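Long-range contacts in aeromonas extracellular serine protease (Aeromonas sobria, PDB 3WQB), which cleaves peptide bonds after two basic residues, one of them lysine, as a calcium-binding serine protease of the furin subfamily and a probable virulence factor that attacks host plasma proteins: residues A[171-176]-A[211-216]; A[175-180]-A[334-339]; A[237-242]-A[379-384]; A[385-390]-A[455-460]. The protein carries 1 engineered substitution. All coordinates share one frame; numbering follows the deposited sequence.

Interaction 1. Residues A[171-176]-A[211-216]; sequences NRVFNQ and AYIKAA
From Val-173 beside Ala-211 to Gln-176 beside Lys-214, two neighbouring strands of the parallel subtilisin sheet run in register, their directions only 13° apart. They open and close a beta-alpha-beta unit through helix 191-205. The backbone bonds alternate as parallel pairing requires: Phe-174 N donates to Ala-211 O at 2.9 Å, then Ile-213 N to Phe-174 O at 2.9 Å.

Phe-174 and Tyr-212 project side by side beneath helix 191-205. Their ring planes are nearly parallel, at 9°, but slid apart, so that Phe-174 CD1 lies over the rim of the tyrosine ring, 3.5 Å from Tyr-212 CE2. Large flat side chains suit this layer between sheet and helix, and the phenol can also spend its hydroxyl on Leu-162 O. On the face that carries Val-173, Asn-175 and Ile-213, beta-branched residues suit the extended strands, and Val-173 CG1 meets Ile-213 CG1 at 3.9 Å; Ile-213 also packs on Ser-343 of helix 335-352.

Ile-213 O takes two donors from opposite faces of its carbonyl plane, Gln-176 N at 2.9 Å and Gln-176 NE2 at 3.3 Å. NE2 also reaches Asn-255 OD1, spanning strands 211-215 and 255-261; two acceptors restrain the amide's rotation, and a neutral amide suits this buried site.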
loop_
_atom_site.group_PDB
_atom_site.type_symbol
_atom_site.label_atom_id
_atom_site.label_comp_id
_atom_site.label_asym_id
_atom_site.label_seq_id
_atom_site.Cartn_x
_atom_site.Cartn_y
_atom_site.Cartn_z
ATOM N N ASN A 171 -9.639 1.234 -17.137
ATOM C CA ASN A 171 -8.487 1.954 -16.607
ATOM C C ASN A 171 -7.235 1.116 -16.742
ATOM O O ASN A 171 -7.282 -0.108 -16.591
ATOM C CB ASN A 171 -8.699 2.332 -15.149
ATOM C CG ASN A 171 -9.734 3.398 -14.997
ATOM O OD1 ASN A 171 -9.519 4.542 -15.400
ATOM N ND2 ASN A 171 -10.885 3.032 -14.442
ATOM N N ARG A 172 -6.125 1.779 -17.042
ATOM C CA ARG A 172 -4.824 1.122 -17.044
ATOM C C ARG A 172 -4.006 1.376 -15.772
ATOM O O ARG A 172 -2.965 0.751 -15.593
ATOM C CB ARG A 172 -3.999 1.494 -18.270
ATOM C CG ARG A 172 -4.476 0.808 -19.549
ATOM C CD ARG A 172 -3.354 0.674 -20.575
ATOM N NE ARG A 172 -2.410 -0.357 -20.161
ATOM C CZ ARG A 172 -1.159 -0.482 -20.604
ATOM N NH1 ARG A 172 -0.654 0.364 -21.503
ATOM N NH2 ARG A 172 -0.399 -1.465 -20.120
ATOM N N VAL A 173 -4.459 2.278 -14.895
ATOM C CA VAL A 173 -3.800 2.500 -13.607
ATOM C C VAL A 173 -4.889 2.622 -12.550
ATOM O O VAL A 173 -5.859 3.358 -12.733
ATOM C CB VAL A 173 -2.907 3.771 -13.612
ATOM C CG1 VAL A 173 -2.188 3.908 -12.290
ATOM C CG2 VAL A 173 -1.887 3.721 -14.750
ATOM N N PHE A 174 -4.729 1.894 -11.451
ATOM C CA PHE A 174 -5.614 2.043 -10.285
ATOM C C PHE A 174 -4.809 2.577 -9.129
ATOM O O PHE A 174 -3.940 1.886 -8.597
ATOM C CB PHE A 174 -6.276 0.713 -9.915
ATOM C CG PHE A 174 -7.268 0.245 -10.937
ATOM C CD1 PHE A 174 -6.873 -0.560 -11.998
ATOM C CD2 PHE A 174 -8.604 0.632 -10.848
ATOM C CE1 PHE A 174 -7.805 -0.976 -12.962
ATOM C CE2 PHE A 174 -9.533 0.229 -11.799
ATOM C CZ PHE A 174 -9.135 -0.580 -12.861
ATOM N N ASN A 175 -5.080 3.830 -8.780
ATOM C CA ASN A 175 -4.372 4.495 -7.699
ATOM C C ASN A 175 -5.039 4.253 -6.354
ATOM O O ASN A 175 -6.198 4.612 -6.171
ATOM C CB ASN A 175 -4.294 5.995 -7.984
ATOM C CG ASN A 175 -3.423 6.720 -6.989
ATOM O OD1 ASN A 175 -2.257 6.993 -7.273
ATOM N ND2 ASN A 175 -3.973 7.021 -5.813
ATOM N N GLN A 176 -4.309 3.622 -5.434
ATOM C CA GLN A 176 -4.833 3.290 -4.106
ATOM C C GLN A 176 -3.981 3.927 -3.008
ATOM O O GLN A 176 -3.077 3.288 -2.438
ATOM C CB GLN A 176 -4.881 1.787 -3.901
ATOM C CG GLN A 176 -5.652 1.052 -4.962
ATOM C CD GLN A 176 -5.362 -0.411 -4.869
ATOM O OE1 GLN A 176 -6.087 -1.168 -4.205
ATOM N NE2 GLN A 176 -4.231 -0.814 -5.451
ATOM N N ALA A 211 -2.102 -1.453 -14.083
ATOM C CA ALA A 211 -1.181 -1.401 -12.957
ATOM C C ALA A 211 -1.868 -0.886 -11.698
ATOM O O ALA A 211 -2.343 0.256 -11.667
ATOM C CB ALA A 211 -0.011 -0.506 -13.301
ATOM N N TYR A 212 -1.962 -1.750 -10.691
ATOM C CA TYR A 212 -2.424 -1.351 -9.357
ATOM C C TYR A 212 -1.254 -0.779 -8.576
ATOM O O TYR A 212 -0.213 -1.426 -8.482
ATOM C CB TYR A 212 -3.043 -2.555 -8.621
ATOM C CG TYR A 212 -4.332 -2.994 -9.259
ATOM C CD1 TYR A 212 -4.331 -3.862 -10.359
ATOM C CD2 TYR A 212 -5.556 -2.528 -8.783
ATOM C CE1 TYR A 212 -5.521 -4.243 -10.972
ATOM C CE2 TYR A 212 -6.750 -2.896 -9.388
ATOM C CZ TYR A 212 -6.726 -3.759 -10.484
ATOM O OH TYR A 212 -7.899 -4.146 -11.081
ATOM N N ILE A 213 -1.426 0.440 -8.058
ATOM C CA ILE A 213 -0.403 1.143 -7.281
ATOM C C ILE A 213 -0.943 1.348 -5.876
ATOM O O ILE A 213 -2.125 1.687 -5.710
ATOM C CB ILE A 213 -0.057 2.514 -7.924
ATOM C CG1 ILE A 213 0.009 2.413 -9.466
ATOM C CG2 ILE A 213 1.205 3.099 -7.303
ATOM C CD1 ILE A 213 1.111 1.516 -10.023
ATOM N N LYS A 214 -0.096 1.141 -4.869
ATOM C CA LYS A 214 -0.570 0.983 -3.510
ATOM C C LYS A 214 0.346 1.655 -2.485
ATOM O O LYS A 214 1.557 1.425 -2.480
ATOM C CB LYS A 214 -0.687 -0.516 -3.210
ATOM C CG LYS A 214 -1.208 -0.882 -1.825
ATOM C CD LYS A 214 -2.638 -0.386 -1.599
ATOM C CE LYS A 214 -3.272 -1.068 -0.407
ATOM N NZ LYS A 214 -2.599 -0.688 0.877
ATOM N N ALA A 215 -0.235 2.488 -1.619
ATOM C CA ALA A 215 0.521 3.152 -0.555
ATOM C C ALA A 215 1.035 2.144 0.468
ATOM O O ALA A 215 0.284 1.273 0.921
ATOM C CB ALA A 215 -0.356 4.177 0.126
ATOM N N ALA A 216 2.309 2.265 0.844
ATOM C CA ALA A 216 2.871 1.378 1.864
ATOM C C ALA A 216 2.324 1.612 3.265
ATOM O O ALA A 216 2.373 0.715 4.099
ATOM C CB ALA A 216 4.369 1.508 1.894
#

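Interaction 2. Residues A[175-180]-A[334-339]; sequences NQSYGM and GTASAT. Engineered in segment 334-339: Ala-336 (natural residue Ser).
Ser-177 turns its OG anti to its own carbonyl carbon (chi1 -74°), which carries the hydroxyl towards the helix, while Thr-339 CG2, anti to its backbone N, is laid against the amide of Asn-175. The setting is the active site of the subtilisin fold: the end of sheet strand 173-179 meets the first turn of helix 335-352, whose position 336 belongs to the predicted charge relay system. Here that position is an engineered alanine in place of serine.

Ser-177 is the centre of an inverse gamma turn, a kink between Asn-175 and Gln-176, which belong to the parallel sheet, and Tyr-178 and Gly-179. Those last two pair antiparallel with a strand of another protein chain, much as the equivalent edge of subtilases holds a substrate.

Asn-175 ND2 donates to Ser-177 OG at 3.0 Å, with the oxygen lying in the amide plane. The serine hydroxyl in turn donates to Ala-336 O at 2.8 Å, although the place of that carbonyl is less certain. Asn-175 OD1, bonded to Ser-343, rests 3.4 Å from Thr-339 CG2. Threonine suits this place because its two branches differ: the methyl packs against the asparagine, while Thr-339 OG1 donates to Thr-335 O at 2.8 Å inside the helix. The tightest carbon contact is Ser-177 CB against Ala-336 CB, at 3.5 Å.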
loop_
_atom_site.group_PDB
_atom_site.type_symbol
_atom_site.label_atom_id
_atom_site.label_comp_id
_atom_site.label_asym_id
_atom_site.label_seq_id
_atom_site.Cartn_x
_atom_site.Cartn_y
_atom_site.Cartn_z
ATOM N N ASN A 175 -5.080 3.830 -8.780
ATOM C CA ASN A 175 -4.372 4.495 -7.699
ATOM C C ASN A 175 -5.039 4.253 -6.354
ATOM O O ASN A 175 -6.198 4.612 -6.171
ATOM C CB ASN A 175 -4.294 5.995 -7.984
ATOM C CG ASN A 175 -3.423 6.720 -6.989
ATOM O OD1 ASN A 175 -2.257 6.993 -7.273
ATOM N ND2 ASN A 175 -3.973 7.021 -5.813
ATOM N N GLN A 176 -4.309 3.622 -5.434
ATOM C CA GLN A 176 -4.833 3.290 -4.106
ATOM C C GLN A 176 -3.981 3.927 -3.008
ATOM O O GLN A 176 -3.077 3.288 -2.438
ATOM C CB GLN A 176 -4.881 1.787 -3.901
ATOM C CG GLN A 176 -5.652 1.052 -4.962
ATOM C CD GLN A 176 -5.362 -0.411 -4.869
ATOM O OE1 GLN A 176 -6.087 -1.168 -4.205
ATOM N NE2 GLN A 176 -4.231 -0.814 -5.451
ATOM N N SER A 177 -4.267 5.198 -2.736
ATOM C CA SER A 177 -3.544 5.968 -1.724
ATOM C C SER A 177 -4.097 5.688 -0.327
ATOM O O SER A 177 -4.398 6.619 0.439
ATOM C CB SER A 177 -3.638 7.457 -2.046
ATOM O OG SER A 177 -2.809 7.787 -3.148
ATOM N N TYR A 178 -4.237 4.403 -0.003
ATOM C CA TYR A 178 -4.857 3.979 1.248
ATOM C C TYR A 178 -4.271 2.664 1.743
ATOM O O TYR A 178 -3.534 1.995 1.022
ATOM C CB TYR A 178 -6.391 3.884 1.105
ATOM C CG TYR A 178 -6.873 2.942 0.023
ATOM C CD1 TYR A 178 -6.853 1.550 0.209
ATOM C CD2 TYR A 178 -7.390 3.441 -1.172
ATOM C CE1 TYR A 178 -7.305 0.679 -0.783
ATOM C CE2 TYR A 178 -7.850 2.584 -2.167
ATOM C CZ TYR A 178 -7.805 1.207 -1.965
ATOM O OH TYR A 178 -8.254 0.355 -2.943
ATOM N N GLY A 179 -4.584 2.319 2.991
ATOM C CA GLY A 179 -4.116 1.075 3.562
ATOM C C GLY A 179 -4.757 0.825 4.906
ATOM O O GLY A 179 -5.518 1.660 5.419
ATOM N N MET A 180 -4.428 -0.328 5.474
ATOM C CA MET A 180 -4.999 -0.751 6.736
ATOM C C MET A 180 -3.899 -0.993 7.761
ATOM O O MET A 180 -3.069 -1.882 7.585
ATOM C CB MET A 180 -5.836 -2.015 6.533
ATOM C CG MET A 180 -6.641 -2.394 7.776
ATOM S SD MET A 180 -7.648 -3.850 7.517
ATOM C CE MET A 180 -6.365 -5.045 7.357
ATOM N N GLY A 334 2.594 12.042 2.341
ATOM C CA GLY A 334 2.341 10.657 2.680
ATOM C C GLY A 334 2.701 9.669 1.595
ATOM O O GLY A 334 3.057 10.036 0.466
ATOM N N THR A 335 2.614 8.396 1.951
ATOM C CA THR A 335 2.645 7.381 0.916
ATOM C C THR A 335 1.438 7.566 -0.007
ATOM O O THR A 335 1.455 7.087 -1.144
ATOM C CB THR A 335 2.792 5.954 1.472
ATOM O OG1 THR A 335 1.762 5.686 2.434
ATOM C CG2 THR A 335 4.166 5.761 2.089
ATOM N N ALA A 336 0.419 8.302 0.451
ATOM C CA ALA A 336 -0.691 8.691 -0.446
ATOM C C ALA A 336 -0.289 9.665 -1.536
ATOM O O ALA A 336 -1.070 9.878 -2.463
ATOM C CB ALA A 336 -1.838 9.288 0.299
ATOM N N SER A 337 0.887 10.282 -1.405
ATOM C CA SER A 337 1.477 11.112 -2.460
ATOM C C SER A 337 2.501 10.341 -3.288
ATOM O O SER A 337 2.640 10.575 -4.481
ATOM C CB SER A 337 2.118 12.355 -1.846
ATOM O OG SER A 337 1.114 13.256 -1.409
ATOM N N ALA A 338 3.219 9.418 -2.650
ATOM C CA ALA A 338 4.123 8.530 -3.376
ATOM C C ALA A 338 3.350 7.685 -4.389
ATOM O O ALA A 338 3.840 7.406 -5.488
ATOM C CB ALA A 338 4.878 7.652 -2.416
ATOM N N THR A 339 2.131 7.311 -4.009
ATOM C CA THR A 339 1.283 6.477 -4.848
ATOM C C THR A 339 0.923 7.180 -6.169
ATOM O O THR A 339 1.209 6.623 -7.231
ATOM C CB THR A 339 0.063 5.961 -4.037
ATOM O OG1 THR A 339 0.542 5.168 -2.943
ATOM C CG2 THR A 339 -0.840 5.102 -4.892
#

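Interaction 3. Residues A[237-242]-A[379-384]; sequences PKLPFE and VMVSYT
Leu-239 N donates to Pro-237 O at 2.8 Å, closing an inverse gamma turn on Lys-238 that sets the proline and the leucine against Val-379 and Val-381 of the facing strand. Strand 379-384 is half of a two-stranded antiparallel hairpin with 390-396; residues 237-239 of the loop press on its start, and the loop then runs away from it.

Val-379 makes the broadest contact. Its CG1, anti to the backbone N (chi1 -179°), meets Leu-239 CD2 at 3.6 Å, the two side chains sliding past each other in opposite directions; its other methyl, CG2, touches Lys-238 O at 3.6 Å. The second branch of the leucine, CD1, crosses Val-381 at about a right angle and meets its CG2 at 3.8 Å. A leucine suits this place because its forked end serves two valines two residues apart on the strand. The proline ring adds to the same patch, with Pro-237 CB at 4.1 Å from Val-379 CG1 and at 3.7 Å from Met-380 O.

Lys-238 leads its amine away from the strand, leaving its backbone to do the touching. The side-chain packing is therefore apolar and fixed by shape, and Leu-239 links loop 237-242, the hairpin (Leu-396) and the P-domain (Pro-506, Phe-507).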
loop_
_atom_site.group_PDB
_atom_site.type_symbol
_atom_site.label_atom_id
_atom_site.label_comp_id
_atom_site.label_asym_id
_atom_site.label_seq_id
_atom_site.Cartn_x
_atom_site.Cartn_y
_atom_site.Cartn_z
ATOM N N PRO A 237 15.383 0.180 19.042
ATOM C CA PRO A 237 16.023 0.315 17.738
ATOM C C PRO A 237 15.092 0.976 16.731
ATOM O O PRO A 237 13.865 0.852 16.838
ATOM C CB PRO A 237 16.307 -1.131 17.335
ATOM C CG PRO A 237 16.307 -1.894 18.600
ATOM C CD PRO A 237 15.326 -1.221 19.489
ATOM N N LYS A 238 15.679 1.663 15.758
ATOM C CA LYS A 238 14.911 2.440 14.784
ATOM C C LYS A 238 14.351 1.555 13.660
ATOM O O LYS A 238 14.666 1.718 12.479
ATOM C CB LYS A 238 15.750 3.596 14.240
ATOM C CG LYS A 238 16.135 4.610 15.316
ATOM C CD LYS A 238 17.109 5.650 14.785
ATOM C CE LYS A 238 17.488 6.669 15.859
ATOM N NZ LYS A 238 16.381 7.607 16.168
ATOM N N LEU A 239 13.510 0.611 14.063
ATOM C CA LEU A 239 12.768 -0.256 13.153
ATOM C C LEU A 239 11.371 0.310 12.959
ATOM O O LEU A 239 10.821 0.916 13.875
ATOM C CB LEU A 239 12.667 -1.653 13.760
ATOM C CG LEU A 239 14.003 -2.396 13.886
ATOM C CD1 LEU A 239 13.843 -3.686 14.651
ATOM C CD2 LEU A 239 14.594 -2.677 12.517
ATOM N N PRO A 240 10.776 0.103 11.775
ATOM C CA PRO A 240 9.434 0.642 11.568
ATOM C C PRO A 240 8.426 0.028 12.531
ATOM O O PRO A 240 8.479 -1.171 12.824
ATOM C CB PRO A 240 9.115 0.214 10.128
ATOM C CG PRO A 240 9.953 -1.015 9.919
ATOM C CD PRO A 240 11.240 -0.681 10.614
ATOM N N PHE A 241 7.501 0.843 13.018
ATOM C CA PHE A 241 6.404 0.302 13.797
ATOM C C PHE A 241 5.498 -0.490 12.843
ATOM O O PHE A 241 5.135 -1.636 13.111
ATOM C CB PHE A 241 5.675 1.446 14.513
ATOM C CG PHE A 241 4.750 1.008 15.629
ATOM C CD1 PHE A 241 5.080 -0.044 16.486
ATOM C CD2 PHE A 241 3.555 1.690 15.848
ATOM C CE1 PHE A 241 4.222 -0.409 17.532
ATOM C CE2 PHE A 241 2.696 1.329 16.888
ATOM C CZ PHE A 241 3.036 0.282 17.735
ATOM N N GLU A 242 5.148 0.123 11.718
ATOM C CA GLU A 242 4.424 -0.567 10.661
ATOM C C GLU A 242 5.366 -1.049 9.567
ATOM O O GLU A 242 5.851 -0.266 8.755
ATOM C CB GLU A 242 3.368 0.359 10.080
ATOM C CG GLU A 242 2.491 -0.262 9.028
ATOM C CD GLU A 242 1.331 0.618 8.720
ATOM O OE1 GLU A 242 0.286 0.451 9.384
ATOM O OE2 GLU A 242 1.473 1.498 7.846
ATOM N N VAL A 379 19.688 -1.654 10.499
ATOM C CA VAL A 379 19.308 -1.442 11.885
ATOM C C VAL A 379 19.468 -2.753 12.641
ATOM O O VAL A 379 18.865 -3.769 12.285
ATOM C CB VAL A 379 17.862 -0.931 12.003
ATOM C CG1 VAL A 379 17.504 -0.708 13.468
ATOM C CG2 VAL A 379 17.681 0.352 11.193
ATOM N N MET A 380 20.284 -2.725 13.688
ATOM C CA MET A 380 20.620 -3.921 14.444
ATOM C C MET A 380 19.779 -4.041 15.707
ATOM O O MET A 380 19.323 -3.046 16.268
ATOM C CB MET A 380 22.107 -3.909 14.814
ATOM C CG MET A 380 23.043 -3.674 13.639
ATOM S SD MET A 380 22.854 -4.873 12.300
ATOM C CE MET A 380 23.583 -6.318 13.071
ATOM N N VAL A 381 19.574 -5.281 16.132
ATOM C CA VAL A 381 18.864 -5.589 17.362
ATOM C C VAL A 381 19.808 -6.369 18.254
ATOM O O VAL A 381 20.387 -7.371 17.826
ATOM C CB VAL A 381 17.602 -6.442 17.088
ATOM C CG1 VAL A 381 16.930 -6.875 18.390
ATOM C CG2 VAL A 381 16.617 -5.681 16.198
ATOM N N SER A 382 19.961 -5.889 19.487
ATOM C CA SER A 382 20.845 -6.496 20.474
ATOM C C SER A 382 20.037 -7.214 21.547
ATOM O O SER A 382 19.045 -6.682 22.053
ATOM C CB SER A 382 21.705 -5.414 21.125
ATOM O OG SER A 382 22.558 -5.971 22.103
ATOM N N TYR A 383 20.471 -8.425 21.894
ATOM C CA TYR A 383 19.900 -9.155 23.020
ATOM C C TYR A 383 20.875 -10.192 23.537
ATOM O O TYR A 383 21.871 -10.492 22.890
ATOM C CB TYR A 383 18.569 -9.815 22.641
ATOM C CG TYR A 383 18.641 -10.962 21.648
ATOM C CD1 TYR A 383 18.626 -10.716 20.279
ATOM C CD2 TYR A 383 18.688 -12.288 22.080
ATOM C CE1 TYR A 383 18.667 -11.755 19.359
ATOM C CE2 TYR A 383 18.725 -13.346 21.166
ATOM C CZ TYR A 383 18.707 -13.073 19.804
ATOM O OH TYR A 383 18.724 -14.108 18.887
ATOM N N THR A 384 20.568 -10.736 24.710
ATOM C CA THR A 384 21.364 -11.791 25.306
ATOM C C THR A 384 20.516 -13.056 25.335
ATOM O O THR A 384 19.387 -13.041 25.839
ATOM C CB THR A 384 21.812 -11.387 26.733
ATOM O OG1 THR A 384 22.530 -10.149 26.667
ATOM C CG2 THR A 384 22.706 -12.453 27.376
#

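Interaction 4. Residues A[385-390]-A[455-460]; sequences SSTGKV and VGNSPT
Ser-385 opens a type I beta turn that ends at Gly-388, and this turn at the tip of the hairpin brings Ser-385 CA within 4.9 Å of Val-455 CA in a P-domain loop.

Asn-457 carries the contact with both ends of its amide. Its OD1 receives Ser-385 OG at 2.7 Å, the hydroxyl standing above the carbonyl plane. Its ND2 donates to Thr-387 OG1 at 3.1 Å, with that oxygen close to the amide plane. Ser-385 OG sits between its backbone N and carbonyl carbon (chi1 78°), where it also accepts from Thr-387 N, making an ST turn, and from Lys-389 N. A serine thus binds the turn internally while offering its proton outward. The long chain of Lys-389 crosses the asparagine and turns at its third torsion (chi3 73°), which places CE, and its NZ donates to Asn-457 O at 2.8 Å. A water bridges Ser-386 N and Val-455 O, accepting from the first and donating to the second.

Val-455 directly follows Asp-454, a calcium ligand, and its side chain lies about 5 Å from the ion. The two hydroxyl partners are consistent with one setting of the Asn-457 amide, and mainly polar bonds join the hairpin to the P-domain loop that follows Asp-454.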
loop_
_atom_site.group_PDB
_atom_site.type_symbol
_atom_site.label_atom_id
_atom_site.label_comp_id
_atom_site.label_asym_id
_atom_site.label_seq_id
_atom_site.Cartn_x
_atom_site.Cartn_y
_atom_site.Cartn_z
ATOM N N SER A 385 21.064 -14.140 24.790
ATOM C CA SER A 385 20.377 -15.429 24.747
ATOM C C SER A 385 20.314 -16.097 26.122
ATOM O O SER A 385 20.912 -15.598 27.077
ATOM C CB SER A 385 21.067 -16.362 23.752
ATOM O OG SER A 385 22.248 -16.909 24.326
ATOM N N SER A 386 19.612 -17.228 26.224
ATOM C CA SER A 386 19.502 -17.955 27.499
ATOM C C SER A 386 20.815 -18.608 27.932
ATOM O O SER A 386 20.973 -18.970 29.104
ATOM C CB SER A 386 18.378 -18.996 27.459
ATOM O OG SER A 386 17.113 -18.367 27.363
ATOM N N THR A 387 21.760 -18.736 27.000
ATOM C CA THR A 387 23.090 -19.255 27.327
ATOM C C THR A 387 24.082 -18.125 27.594
ATOM O O THR A 387 25.271 -18.369 27.800
ATOM C CB THR A 387 23.647 -20.185 26.223
ATOM O OG1 THR A 387 23.722 -19.476 24.980
ATOM C CG2 THR A 387 22.774 -21.421 26.064
ATOM N N GLY A 388 23.587 -16.890 27.589
ATOM C CA GLY A 388 24.435 -15.724 27.816
ATOM C C GLY A 388 25.263 -15.308 26.609
ATOM O O GLY A 388 26.240 -14.573 26.750
ATOM N N LYS A 389 24.887 -15.782 25.420
ATOM C CA LYS A 389 25.512 -15.308 24.183
ATOM C C LYS A 389 24.891 -13.958 23.808
ATOM O O LYS A 389 23.674 -13.853 23.650
ATOM C CB LYS A 389 25.337 -16.327 23.049
ATOM C CG LYS A 389 26.008 -15.930 21.723
ATOM C CD LYS A 389 25.940 -17.035 20.675
ATOM C CE LYS A 389 24.542 -17.208 20.101
ATOM N NZ LYS A 389 24.475 -18.318 19.104
ATOM N N VAL A 390 25.726 -12.929 23.701
ATOM C CA VAL A 390 25.275 -11.589 23.320
ATOM C C VAL A 390 25.223 -11.523 21.802
ATOM O O VAL A 390 26.241 -11.693 21.129
ATOM C CB VAL A 390 26.220 -10.483 23.855
ATOM C CG1 VAL A 390 25.730 -9.098 23.439
ATOM C CG2 VAL A 390 26.344 -10.565 25.373
ATOM N N VAL A 455 14.522 -15.393 23.170
ATOM C CA VAL A 455 15.897 -14.907 22.921
ATOM C C VAL A 455 16.802 -16.006 22.349
ATOM O O VAL A 455 17.810 -16.395 22.946
ATOM C CB VAL A 455 16.532 -14.190 24.174
ATOM C CG1 VAL A 455 15.909 -12.825 24.365
ATOM C CG2 VAL A 455 16.425 -15.028 25.480
ATOM N N GLY A 456 16.434 -16.502 21.169
ATOM C CA GLY A 456 17.061 -17.702 20.626
ATOM C C GLY A 456 18.529 -17.562 20.290
ATOM O O GLY A 456 18.987 -16.492 19.892
ATOM N N ASN A 457 19.274 -18.650 20.455
ATOM C CA ASN A 457 20.674 -18.682 20.047
ATOM C C ASN A 457 20.862 -18.646 18.545
ATOM O O ASN A 457 21.898 -18.198 18.055
ATOM C CB ASN A 457 21.363 -19.918 20.617
ATOM C CG ASN A 457 21.907 -19.680 22.000
ATOM O OD1 ASN A 457 22.533 -18.656 22.257
ATOM N ND2 ASN A 457 21.681 -20.626 22.896
ATOM N N SER A 458 19.858 -19.137 17.825
ATOM C CA SER A 458 19.864 -19.175 16.374
ATOM C C SER A 458 18.411 -19.239 15.923
ATOM O O SER A 458 17.531 -19.533 16.727
ATOM C CB SER A 458 20.629 -20.397 15.856
ATOM O OG SER A 458 19.997 -21.602 16.234
ATOM N N PRO A 459 18.151 -18.963 14.635
ATOM C CA PRO A 459 16.779 -19.011 14.155
ATOM C C PRO A 459 16.184 -20.411 14.153
ATOM O O PRO A 459 16.894 -21.409 14.009
ATOM C CB PRO A 459 16.893 -18.517 12.714
ATOM C CG PRO A 459 18.137 -17.716 12.672
ATOM C CD PRO A 459 19.068 -18.390 13.633
ATOM N N THR A 460 14.873 -20.459 14.330
ATOM C CA THR A 460 14.082 -21.634 14.023
ATOM C C THR A 460 13.961 -21.637 12.508
ATOM O O THR A 460 13.509 -20.661 11.920
ATOM C CB THR A 460 12.713 -21.507 14.687
ATOM O OG1 THR A 460 12.898 -21.340 16.098
ATOM C CG2 THR A 460 11.841 -22.723 14.415
HETATM O O HOH W 1 18.181 -18.720 24.299
#

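Overall arrangement
Following the chain from the N terminus, strand 173-179 starts two contacts. Interaction 1 closes the shorter loop, through helix 191-205 to strand 211-215; interaction 2 leaves from the same strand, sharing Asn-175 and Gln-176, and closes only at helix 335-352. The two touch, and together they join two strands of the central sheet to each other and to the helix that carries the relay position. Interaction 3 opens at 237-242 after interaction 1 has closed, and crosses interaction 2, since 334-339 falls between its segments. Its second segment, strand 379-384, runs directly into 385-390, where interaction 4 begins and then closes in the P-domain. Tyr-383 OH, bonded to Gly-456 O, links these last two.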